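Local atomic coordinates of type IV pilus assembly protein PilF (Thermus thermophilus HB8, PDB entry 5OIU), a protein that probably hydrolyses ATP as a hexameric AAA+ motor that powers the assembly of type IV pili. Residues Lys10-Lys13 against Gln14-Glu18; Tyr182-Pro185 against Gly186-Gln189. One frame throughout, in Å; residues are numbered along the deposited sequence.

Interaction 1: residues Lys10-Lys13 against Gln14-Glu18; sequences KFVK and QVIRE
V12 and I16 lie side by side, one turn apart on the amphipathic helix 6-22, and point the same way; V12 CG1 meets I16 CD1 at 3.8 Å. V12 places that methyl anti to its own N (chi1 178°), and I16 runs its longer branch back along the helix to meet it, while I16 CG1 also passes the V12 carbonyl oxygen. Aliphatic residues suit this buried face, where M67 of helix 57-67 covers both side chains. With I16 cut back to an alanine, V12 CG1 is likely to lose its neighbour, leaving a gap against M67 and Y85. F11 and V15, on the adjoining flank, rest on V38 of strand 36-42. K13 and Q14 have long polar chains fit for the more open side; K13 makes a weak, long ion pair with E87. Beneath the side chains runs the i to i+4 backbone pattern: V15 N donates to F11 O at 3.0 Å, and I16 N to V12 O with an N-H...O angle of 169°. The backbone N of Q14 makes weak bonds to both K10 O and F11 O. R17 N donates to K13 O at 3.0 Å, and R17 CB packs beside the same oxygen.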
loop_
_atom_site.group_PDB
_atom_site.type_symbol
_atom_site.label_atom_id
_atom_site.label_comp_id
_atom_site.label_asym_id
_atom_site.label_seq_id
_atom_site.Cartn_x
_atom_site.Cartn_y
_atom_site.Cartn_z
ATOM N N LYS C 10 -24.192 -32.956 32.743
ATOM C CA LYS C 10 -23.860 -33.605 34.002
ATOM C C LYS C 10 -22.547 -34.359 33.890
ATOM O O LYS C 10 -21.799 -34.467 34.874
ATOM C CB LYS C 10 -25.004 -34.539 34.406
ATOM C CG LYS C 10 -24.705 -35.458 35.574
ATOM C CD LYS C 10 -25.936 -36.247 36.000
ATOM C CE LYS C 10 -25.621 -37.162 37.172
ATOM N NZ LYS C 10 -25.224 -38.514 36.724
ATOM N N PHE C 11 -22.239 -34.868 32.697
ATOM C CA PHE C 11 -20.972 -35.559 32.500
ATOM C C PHE C 11 -19.802 -34.582 32.573
ATOM O O PHE C 11 -18.828 -34.818 33.301
ATOM C CB PHE C 11 -20.977 -36.295 31.165
ATOM C CG PHE C 11 -19.684 -36.970 30.867
ATOM C CD1 PHE C 11 -19.402 -38.207 31.424
ATOM C CD2 PHE C 11 -18.726 -36.351 30.068
ATOM C CE1 PHE C 11 -18.199 -38.836 31.176
ATOM C CE2 PHE C 11 -17.527 -36.959 29.823
ATOM C CZ PHE C 11 -17.261 -38.212 30.378
ATOM N N VAL C 12 -19.872 -33.490 31.812
ATOM C CA VAL C 12 -18.784 -32.521 31.833
ATOM C C VAL C 12 -18.507 -32.103 33.269
ATOM O O VAL C 12 -17.370 -32.177 33.750
ATOM C CB VAL C 12 -19.105 -31.314 30.929
ATOM C CG1 VAL C 12 -17.997 -30.273 30.988
ATOM C CG2 VAL C 12 -19.285 -31.763 29.504
ATOM N N LYS C 13 -19.562 -31.728 34.000
ATOM C CA LYS C 13 -19.380 -31.255 35.368
ATOM C C LYS C 13 -18.761 -32.326 36.253
ATOM O O LYS C 13 -18.067 -32.004 37.221
ATOM C CB LYS C 13 -20.710 -30.770 35.942
ATOM C CG LYS C 13 -21.110 -29.375 35.433
ATOM C CD LYS C 13 -22.390 -28.838 36.080
ATOM C CE LYS C 13 -22.768 -27.463 35.505
ATOM N NZ LYS C 13 -24.084 -26.945 36.011
ATOM N N GLN C 14 -18.957 -33.598 35.918
ATOM C CA GLN C 14 -18.360 -34.662 36.717
ATOM C C GLN C 14 -16.880 -34.837 36.409
ATOM O O GLN C 14 -16.073 -35.020 37.329
ATOM C CB GLN C 14 -19.104 -35.980 36.487
ATOM C CG GLN C 14 -18.764 -37.097 37.479
ATOM C CD GLN C 14 -19.678 -38.321 37.333
ATOM O OE1 GLN C 14 -20.274 -38.548 36.275
ATOM N NE2 GLN C 14 -19.789 -39.111 38.401
ATOM N N VAL C 15 -16.497 -34.801 35.132
ATOM C CA VAL C 15 -15.089 -35.027 34.830
ATOM C C VAL C 15 -14.279 -33.839 35.312
ATOM O O VAL C 15 -13.155 -34.003 35.807
ATOM C CB VAL C 15 -14.864 -35.343 33.324
ATOM C CG1 VAL C 15 -15.034 -34.148 32.442
ATOM C CG2 VAL C 15 -13.479 -35.932 33.097
ATOM N N ILE C 16 -14.857 -32.640 35.259
ATOM C CA ILE C 16 -14.165 -31.480 35.805
ATOM C C ILE C 16 -14.067 -31.586 37.327
ATOM O O ILE C 16 -12.990 -31.372 37.901
ATOM C CB ILE C 16 -14.842 -30.173 35.343
ATOM C CG1 ILE C 16 -15.013 -30.187 33.817
ATOM C CG2 ILE C 16 -14.026 -28.933 35.808
ATOM C CD1 ILE C 16 -15.294 -28.830 33.178
ATOM N N ARG C 17 -15.138 -31.962 37.977
ATOM C CA ARG C 17 -15.060 -32.180 39.393
ATOM C C ARG C 17 -13.979 -33.183 39.695
ATOM O O ARG C 17 -13.171 -32.946 40.524
ATOM C CB ARG C 17 -16.393 -32.603 39.983
ATOM C CG ARG C 17 -16.362 -32.731 41.489
ATOM C CD ARG C 17 -17.709 -32.983 42.105
ATOM N NE ARG C 17 -18.276 -34.245 41.648
ATOM C CZ ARG C 17 -19.312 -34.390 40.818
ATOM N NH1 ARG C 17 -19.948 -33.352 40.308
ATOM N NH2 ARG C 17 -19.704 -35.603 40.496
ATOM N N GLU C 18 -13.962 -34.297 38.998
ATOM C CA GLU C 18 -12.989 -35.347 39.281
ATOM C C GLU C 18 -11.556 -34.902 38.976
ATOM O O GLU C 18 -10.645 -35.126 39.787
ATOM C CB GLU C 18 -13.328 -36.616 38.497
ATOM C CG GLU C 18 -14.257 -37.576 39.223
ATOM C CD GLU C 18 -13.687 -38.098 40.523
ATOM O OE1 GLU C 18 -12.456 -37.953 40.743
ATOM O OE2 GLU C 18 -14.474 -38.674 41.323
#

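Interaction 2: residues Tyr182-Pro185 against Gly186-Gln189; sequences YEIP and GINQ
I184 and I187 are the outer residues of a type II beta turn that reverses the chain just ahead of strand 188-191, and their side chains meet obliquely across it. I187 CD1 comes to 3.8 Å from I184 CB, and the CG2 methyls of the two residues lie 4.1 Å apart. The approach depends on an uncommon torsion: I187 CG1 sits between its own N and carbonyl carbon (chi1 68°), which turns the longer branch back over I184. Two branched aliphatic residues suit this place because F160 of helix 155-166 packs on both. P185 and G186 form the corner. Proline's ring already restricts phi to the value needed at the second position, while G186 adopts a positive phi at which a beta carbon would run into P185 O.

Q189 bridges the open end of the turn. Its chain is extended beyond CG, which carries the amide across to Y182, where NE2 donates to the Y182 carbonyl oxygen at 3.0 Å. The N-H...O angle is 156°; the oxygen lies close to the plane of the Q189 amide, whereas the donor is tilted from the carbonyl plane. E177 takes a second hydrogen bond from the same nitrogen, so a primary amide, with two N-H groups on one atom, fits the position. Q189 OE1 faces E183 OE2 at 3.4 Å, a pair of acceptors with the carboxylate and amide planes 53° apart.

The side chain of Y182 lies about 4 Å from bound ATP. With NE2 gripped by a backbone oxygen and a carboxylate, the Q189 amide is probably fixed in rotation, and the bond is likely to restrain the backbone at Y182, beside the nucleotide.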
loop_
_atom_site.group_PDB
_atom_site.type_symbol
_atom_site.label_atom_id
_atom_site.label_comp_id
_atom_site.label_asym_id
_atom_site.label_seq_id
_atom_site.Cartn_x
_atom_site.Cartn_y
_atom_site.Cartn_z
ATOM N N TYR C 182 -10.389 -10.482 38.279
ATOM C CA TYR C 182 -10.028 -10.107 39.627
ATOM C C TYR C 182 -10.881 -8.937 40.107
ATOM O O TYR C 182 -11.455 -8.183 39.314
ATOM C CB TYR C 182 -8.544 -9.739 39.689
ATOM C CG TYR C 182 -7.618 -10.752 39.032
ATOM C CD1 TYR C 182 -7.415 -10.756 37.651
ATOM C CD2 TYR C 182 -6.926 -11.694 39.798
ATOM C CE1 TYR C 182 -6.560 -11.685 37.047
ATOM C CE2 TYR C 182 -6.064 -12.629 39.206
ATOM C CZ TYR C 182 -5.886 -12.623 37.835
ATOM O OH TYR C 182 -5.032 -13.552 37.250
ATOM N N GLU C 183 -10.965 -8.808 41.437
ATOM C CA GLU C 183 -11.552 -7.659 42.128
ATOM C C GLU C 183 -10.431 -6.928 42.855
ATOM O O GLU C 183 -9.820 -7.485 43.774
ATOM C CB GLU C 183 -12.617 -8.099 43.126
ATOM C CG GLU C 183 -13.596 -9.103 42.582
ATOM C CD GLU C 183 -14.856 -8.438 42.069
ATOM O OE1 GLU C 183 -15.948 -8.753 42.603
ATOM O OE2 GLU C 183 -14.745 -7.589 41.151
ATOM N N ILE C 184 -10.160 -5.700 42.444
ATOM C CA ILE C 184 -9.236 -4.810 43.146
ATOM C C ILE C 184 -10.064 -3.821 43.964
ATOM O O ILE C 184 -11.005 -3.219 43.419
ATOM C CB ILE C 184 -8.297 -4.055 42.177
ATOM C CG1 ILE C 184 -7.276 -4.986 41.509
ATOM C CG2 ILE C 184 -7.540 -2.950 42.909
ATOM C CD1 ILE C 184 -5.967 -4.268 41.047
ATOM N N PRO C 185 -9.746 -3.619 45.244
ATOM C CA PRO C 185 -10.409 -2.565 46.015
ATOM C C PRO C 185 -10.244 -1.208 45.354
ATOM O O PRO C 185 -9.166 -0.861 44.867
ATOM C CB PRO C 185 -9.674 -2.609 47.353
ATOM C CG PRO C 185 -8.293 -3.085 46.980
ATOM C CD PRO C 185 -8.582 -4.161 45.968
ATOM N N GLY C 186 -11.326 -0.434 45.336
ATOM C CA GLY C 186 -11.207 0.951 44.927
ATOM C C GLY C 186 -10.898 1.213 43.468
ATOM O O GLY C 186 -10.359 2.274 43.147
ATOM N N ILE C 187 -11.190 0.282 42.572
ATOM C CA ILE C 187 -11.354 0.612 41.163
ATOM C C ILE C 187 -12.787 0.243 40.789
ATOM O O ILE C 187 -13.408 -0.618 41.422
ATOM C CB ILE C 187 -10.339 -0.095 40.228
ATOM C CG1 ILE C 187 -10.608 -1.597 40.186
ATOM C CG2 ILE C 187 -8.912 0.178 40.642
ATOM C CD1 ILE C 187 -9.764 -2.321 39.179
ATOM N N ASN C 188 -13.324 0.917 39.777
ATOM C CA ASN C 188 -14.668 0.650 39.285
ATOM C C ASN C 188 -14.578 -0.271 38.081
ATOM O O ASN C 188 -13.873 0.032 37.112
ATOM C CB ASN C 188 -15.389 1.944 38.901
ATOM C CG ASN C 188 -15.321 2.989 39.980
ATOM O OD1 ASN C 188 -14.684 4.041 39.817
ATOM N ND2 ASN C 188 -15.966 2.709 41.098
ATOM N N GLN C 189 -15.296 -1.381 38.127
ATOM C CA GLN C 189 -15.195 -2.357 37.059
ATOM C C GLN C 189 -16.552 -2.605 36.422
ATOM O O GLN C 189 -17.582 -2.664 37.107
ATOM C CB GLN C 189 -14.590 -3.657 37.575
ATOM C CG GLN C 189 -13.202 -3.474 38.151
ATOM C CD GLN C 189 -12.635 -4.766 38.717
ATOM O OE1 GLN C 189 -12.789 -5.049 39.903
ATOM N NE2 GLN C 189 -11.967 -5.548 37.872
#

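Overall arrangement
From the N terminus, the chain first forms interaction 1 within helix 6-22, where successive turns pack and no loop is closed. That helix joins helix 57-67 to strands of the antiparallel sheet in the N-terminal part of the fold. Much later, interaction 2 closes a short bend between strands 173-177 and 188-191, the latter being the outermost strand, within this chain, of the mixed sheet whose P-loop lies between strand 143-148 and helix 155-166. The two contacts follow in series, neither nested nor crossed. The centres of interactions 1 and 2 are about 32 Å apart, and the nearest atoms of interactions 1 and 2 about 18 Å. The helix of interaction 1 packs on the N-terminal sheet; interaction 2 belongs to the ATP-binding part, where its residues also meet a second subunit.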